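Local coordinates for protein cellulase (Uncultured bacterium, PDB 6XSO) that hydrolyses internal beta-1,4 linkages of cellulose and probably related plant polysaccharides such as xylan, as a broad-specificity GH5_4 endoglucanase, at residues V26-G30 with G343-F347; I306-T311 with F331-V336. The contacts are given in a common frame with arbitrary orientation. Numbering follows the deposited sequence.

Contact 1: residues V26-G30 with G343-F347; sequences VKNMG and GIATF
Val-26 sits in the last turn of helix 22-28, at the end of the TIM barrel where its strands begin, beside the start of the eighth strand, 345-349. Its CB points at the other segment, its CA is 5.5 Å from Ala-345 CA, and its CG1 (chi1 t) lies 3.2 Å from Gly-343 O and 3.7 Å from Ala-345 CB. Lys-27, CA 5.3 Å from Gly-343 CA, has its CA-to-CB bond pointing away. Met-29 (chi1 m, chi2 t) has its CB toward the strand segment; its SD lies 3.9 Å from Ala-345 CB and 3.7 Å from Phe-347 CZ, a Met-aromatic contact at the ring edge (Phe-347 chi1 m). Gly-30 leaves the helix with phi 67°, and a water donates to Gly-30 O (2.7 Å) and accepts from Thr-346 N (2.9 Å). Gly-343 (phi 73°) closes the end of helix 325-341 with a Schellman motif before the chain extends. Direct contact is thus apolar packing, and the polar link between the backbones is indirect, through one water.

Contact 2: residues I306-T311 with F331-V336; sequences IGEWST and FVDDFV
This contact lies within the beta-alpha-beta crossover between strands seven and eight of the TIM barrel: segment 306-311 runs out of the seventh strand, 304-309, and segment 331-336 belongs to helix 325-341, which leads to the eighth and is laid here against the outside of the barrel wall. The strand side is extended at Ile-306, turns a corner at Glu-308 and is extended again at Trp-309. Glu-308, at the corner, is out of reach of the helix segment; it is salt-bridged to Arg-80 and hydrogen-bonded to Tyr-271. The helix is regular, with Phe-335 N bonded to Phe-331 O (2.8 Å) and Val-336 N to Val-332 O (3.0 Å). The closest CA pairs are Thr-311 with Phe-331 (8.8 Å), Ser-310 with Val-332 (8.4 Å) and Trp-309 with Phe-335 (9.6 Å), so the two segments run in opposite directions and side chains fill the gap.

Phe-331 (chi1 t) has its CA-to-CB bond toward the strand segment, and its CE2 is 3.7 Å from Trp-309 CZ3 and 3.8 Å from Thr-311 CG2; its ring plane lies 63° from that of the indole six-membered ring. Val-332 CG2 reaches Trp-309 CH2 at 3.8 Å. Phe-335, also t, makes an offset stack on that six-membered ring, centroids 4.6 Å apart and planes at 19°, completing an aromatic cluster. Trp-309 can lie among these residues because its chi1 is p and its chi2 -71°. Phe-335 CZ also lies 3.8 Å from Ile-306 CD1. Farther along the helix, Val-336 CG2 packs 3.8 Å from Trp-309 CZ2.

How the contacts relate
From the N terminus, the chain passes through 26-30 and into the first barrel strand, then round the barrel to 306-311 on the seventh. It continues through helix 325-341, which carries 331-336, then turns at Gly-343 and enters the eighth strand along 345-347. Contact 1 closes the long loop of 312 intervening residues, and contact 2 closes a short one of 19 within it. Their centres are about 12 Å apart, and they meet where strands seven and eight pair, through probable hydrogen bonds from Ile-306 N to Ala-345 O (2.8 Å) and Phe-347 N to Ile-306 O (2.9 Å). Together they join helix 22-28, the last two strands and the helix between those strands.

Contact 1: residues V26-G30 with G343-F347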
loop_
_atom_site.group_PDB
_atom_site.type_symbol
_atom_site.label_atom_id
_atom_site.label_comp_id
_atom_site.label_asym_id
_atom_site.label_seq_id
_atom_site.Cartn_x
_atom_site.Cartn_y
_atom_site.Cartn_z
ATOM N N VAL A 26 -10.814 7.950 -1.840
ATOM C CA VAL A 26 -10.420 6.865 -2.730
ATOM C C VAL A 26 -10.889 7.146 -4.147
ATOM O O VAL A 26 -10.151 6.935 -5.114
ATOM C CB VAL A 26 -10.950 5.534 -2.166
ATOM C CG1 VAL A 26 -10.784 4.417 -3.184
ATOM C CG2 VAL A 26 -10.236 5.196 -0.854
ATOM N N LYS A 27 -12.094 7.686 -4.298
ATOM C CA LYS A 27 -12.525 8.118 -5.623
ATOM C C LYS A 27 -11.628 9.224 -6.165
ATOM O O LYS A 27 -11.266 9.224 -7.351
ATOM C CB LYS A 27 -13.970 8.616 -5.549
ATOM C CG LYS A 27 -14.496 9.279 -6.814
ATOM C CD LYS A 27 -15.912 9.815 -6.589
ATOM C CE LYS A 27 -16.411 10.642 -7.776
ATOM N NZ LYS A 27 -15.613 11.891 -7.976
ATOM N N ASN A 28 -11.273 10.191 -5.318
ATOM C CA ASN A 28 -10.549 11.365 -5.795
ATOM C C ASN A 28 -9.079 11.075 -6.077
ATOM O O ASN A 28 -8.422 11.897 -6.729
ATOM C CB ASN A 28 -10.665 12.523 -4.806
ATOM C CG ASN A 28 -12.049 13.098 -4.753
ATOM O OD1 ASN A 28 -12.798 13.012 -5.716
ATOM N ND2 ASN A 28 -12.392 13.712 -3.632
ATOM N N MET A 29 -8.560 9.941 -5.600
ATOM C CA MET A 29 -7.186 9.565 -5.900
ATOM C C MET A 29 -6.947 9.341 -7.393
ATOM O O MET A 29 -5.806 9.470 -7.859
ATOM C CB MET A 29 -6.830 8.273 -5.183
ATOM C CG MET A 29 -6.595 8.425 -3.700
ATOM S SD MET A 29 -6.521 6.846 -2.833
ATOM C CE MET A 29 -6.347 7.412 -1.136
ATOM N N GLY A 30 -7.985 9.048 -8.168
ATOM C CA GLY A 30 -7.758 8.796 -9.583
ATOM C C GLY A 30 -6.962 7.517 -9.783
ATOM O O GLY A 30 -7.268 6.468 -9.201
ATOM N N GLY A 343 -15.594 2.620 -7.585
ATOM C CA GLY A 343 -14.962 3.578 -6.698
ATOM C C GLY A 343 -13.725 3.061 -5.997
ATOM O O GLY A 343 -13.390 3.557 -4.910
ATOM N N ILE A 344 -13.029 2.092 -6.599
ATOM C CA ILE A 344 -11.811 1.487 -6.065
ATOM C C ILE A 344 -10.610 2.146 -6.730
ATOM O O ILE A 344 -10.550 2.243 -7.962
ATOM C CB ILE A 344 -11.812 -0.031 -6.331
ATOM C CG1 ILE A 344 -12.950 -0.705 -5.558
ATOM C CG2 ILE A 344 -10.443 -0.633 -6.046
ATOM C CD1 ILE A 344 -13.096 -2.192 -5.860
ATOM N N ALA A 345 -9.673 2.642 -5.924
ATOM C CA ALA A 345 -8.471 3.268 -6.457
ATOM C C ALA A 345 -7.398 2.217 -6.703
ATOM O O ALA A 345 -7.292 1.233 -5.968
ATOM C CB ALA A 345 -7.925 4.303 -5.473
ATOM N N THR A 346 -6.612 2.420 -7.756
ATOM C CA THR A 346 -5.532 1.512 -8.130
ATOM C C THR A 346 -4.200 2.250 -8.117
ATOM O O THR A 346 -4.138 3.433 -8.482
ATOM C CB THR A 346 -5.736 0.907 -9.531
ATOM O OG1 THR A 346 -5.586 1.890 -10.548
ATOM C CG2 THR A 346 -7.118 0.284 -9.645
ATOM N N PHE A 347 -3.143 1.551 -7.653
ATOM C CA PHE A 347 -1.781 2.094 -7.593
ATOM C C PHE A 347 -0.836 1.116 -8.299
ATOM O O PHE A 347 -0.552 0.034 -7.775
ATOM C CB PHE A 347 -1.337 2.318 -6.128
ATOM C CG PHE A 347 -2.008 3.485 -5.435
ATOM C CD1 PHE A 347 -3.320 3.399 -5.015
ATOM C CD2 PHE A 347 -1.305 4.662 -5.156
ATOM C CE1 PHE A 347 -3.933 4.464 -4.373
ATOM C CE2 PHE A 347 -1.912 5.733 -4.502
ATOM C CZ PHE A 347 -3.218 5.637 -4.113
HETATM O O HOH W 1 -7.499 3.926 -10.117
#

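Contact 2: residues I306-T311 with F331-V336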
loop_
_atom_site.group_PDB
_atom_site.type_symbol
_atom_site.label_atom_id
_atom_site.label_comp_id
_atom_site.label_asym_id
_atom_site.label_seq_id
_atom_site.Cartn_x
_atom_site.Cartn_y
_atom_site.Cartn_z
ATOM N N ILE A 306 -6.733 -0.838 -4.211
ATOM C CA ILE A 306 -5.819 -1.855 -4.750
ATOM C C ILE A 306 -4.464 -1.149 -4.796
ATOM O O ILE A 306 -4.128 -0.406 -5.735
ATOM C CB ILE A 306 -6.296 -2.405 -6.094
ATOM C CG1 ILE A 306 -7.667 -3.070 -5.927
ATOM C CG2 ILE A 306 -5.267 -3.372 -6.663
ATOM C CD1 ILE A 306 -8.281 -3.504 -7.272
ATOM N N GLY A 307 -3.700 -1.305 -3.708
ATOM C CA GLY A 307 -2.537 -0.468 -3.484
ATOM C C GLY A 307 -1.305 -0.884 -4.232
ATOM O O GLY A 307 -0.318 -0.146 -4.216
ATOM N N GLU A 308 -1.326 -2.070 -4.836
ATOM C CA GLU A 308 -0.318 -2.467 -5.800
ATOM C C GLU A 308 -1.008 -3.313 -6.846
ATOM O O GLU A 308 -1.811 -4.182 -6.506
ATOM C CB GLU A 308 0.780 -3.364 -5.207
ATOM C CG GLU A 308 1.561 -2.750 -4.064
ATOM C CD GLU A 308 2.612 -3.672 -3.492
ATOM O OE1 GLU A 308 2.929 -4.716 -4.123
ATOM O OE2 GLU A 308 3.159 -3.316 -2.419
ATOM N N TRP A 309 -0.694 -3.056 -8.119
ATOM C CA TRP A 309 -1.087 -3.980 -9.171
ATOM C C TRP A 309 -0.119 -3.903 -10.339
ATOM O O TRP A 309 0.621 -2.929 -10.512
ATOM C CB TRP A 309 -2.510 -3.728 -9.671
ATOM C CG TRP A 309 -2.668 -2.413 -10.436
ATOM C CD1 TRP A 309 -2.626 -1.151 -9.904
ATOM C CD2 TRP A 309 -2.898 -2.245 -11.843
ATOM N NE1 TRP A 309 -2.812 -0.209 -10.895
ATOM C CE2 TRP A 309 -2.983 -0.854 -12.086
ATOM C CE3 TRP A 309 -3.034 -3.127 -12.916
ATOM C CZ2 TRP A 309 -3.210 -0.332 -13.350
ATOM C CZ3 TRP A 309 -3.275 -2.602 -14.180
ATOM C CH2 TRP A 309 -3.356 -1.220 -14.379
ATOM N N SER A 310 -0.149 -4.978 -11.128
ATOM C CA SER A 310 0.517 -5.164 -12.415
ATOM C C SER A 310 0.024 -6.549 -12.841
ATOM O O SER A 310 -1.058 -6.977 -12.418
ATOM C CB SER A 310 2.024 -5.035 -12.332
ATOM O OG SER A 310 2.564 -5.147 -13.652
ATOM N N THR A 311 0.782 -7.272 -13.655
ATOM C CA THR A 311 0.438 -8.651 -13.969
ATOM C C THR A 311 1.369 -9.583 -13.212
ATOM O O THR A 311 2.344 -9.158 -12.589
ATOM C CB THR A 311 0.543 -8.949 -15.464
ATOM O OG1 THR A 311 1.920 -8.857 -15.850
ATOM C CG2 THR A 311 -0.303 -7.987 -16.256
ATOM N N PHE A 331 -5.684 -5.483 -20.734
ATOM C CA PHE A 331 -5.931 -5.785 -19.330
ATOM C C PHE A 331 -5.988 -4.500 -18.512
ATOM O O PHE A 331 -6.901 -4.308 -17.695
ATOM C CB PHE A 331 -4.835 -6.741 -18.810
ATOM C CG PHE A 331 -4.664 -6.722 -17.312
ATOM C CD1 PHE A 331 -5.616 -7.295 -16.496
ATOM C CD2 PHE A 331 -3.559 -6.127 -16.734
ATOM C CE1 PHE A 331 -5.479 -7.277 -15.122
ATOM C CE2 PHE A 331 -3.418 -6.088 -15.362
ATOM C CZ PHE A 331 -4.372 -6.675 -14.558
ATOM N N VAL A 332 -5.005 -3.605 -18.723
ATOM C CA VAL A 332 -4.963 -2.310 -18.033
ATOM C C VAL A 332 -6.269 -1.555 -18.241
ATOM O O VAL A 332 -6.875 -1.039 -17.291
ATOM C CB VAL A 332 -3.758 -1.488 -18.535
ATOM C CG1 VAL A 332 -3.912 -0.004 -18.220
ATOM C CG2 VAL A 332 -2.452 -2.067 -17.995
ATOM N N ASP A 333 -6.680 -1.411 -19.499
ATOM C CA ASP A 333 -7.885 -0.647 -19.792
ATOM C C ASP A 333 -9.052 -1.142 -18.947
ATOM O O ASP A 333 -9.792 -0.352 -18.350
ATOM C CB ASP A 333 -8.270 -0.822 -21.265
ATOM C CG ASP A 333 -7.357 -0.089 -22.229
ATOM O OD1 ASP A 333 -6.491 0.685 -21.807
ATOM O OD2 ASP A 333 -7.523 -0.302 -23.455
ATOM N N ASP A 334 -9.253 -2.462 -18.930
ATOM C CA ASP A 334 -10.424 -3.034 -18.267
ATOM C C ASP A 334 -10.280 -3.018 -16.747
ATOM O O ASP A 334 -11.268 -2.811 -16.029
ATOM C CB ASP A 334 -10.661 -4.450 -18.787
ATOM C CG ASP A 334 -11.811 -5.143 -18.075
ATOM O OD1 ASP A 334 -12.981 -4.822 -18.409
ATOM O OD2 ASP A 334 -11.518 -5.995 -17.198
ATOM N N PHE A 335 -9.072 -3.280 -16.237
ATOM C CA PHE A 335 -8.838 -3.305 -14.791
ATOM C C PHE A 335 -9.116 -1.938 -14.187
ATOM O O PHE A 335 -9.859 -1.815 -13.204
ATOM C CB PHE A 335 -7.387 -3.724 -14.546
ATOM C CG PHE A 335 -7.053 -4.009 -13.104
ATOM C CD1 PHE A 335 -7.244 -5.268 -12.582
ATOM C CD2 PHE A 335 -6.512 -3.024 -12.294
ATOM C CE1 PHE A 335 -6.916 -5.532 -11.264
ATOM C CE2 PHE A 335 -6.173 -3.296 -10.976
ATOM C CZ PHE A 335 -6.399 -4.536 -10.463
ATOM N N VAL A 336 -8.565 -0.887 -14.802
ATOM C CA VAL A 336 -8.795 0.466 -14.307
ATOM C C VAL A 336 -10.269 0.816 -14.397
ATOM O O VAL A 336 -10.829 1.410 -13.472
ATOM C CB VAL A 336 -7.904 1.469 -15.066
ATOM C CG1 VAL A 336 -8.305 2.909 -14.755
ATOM C CG2 VAL A 336 -6.437 1.231 -14.669
#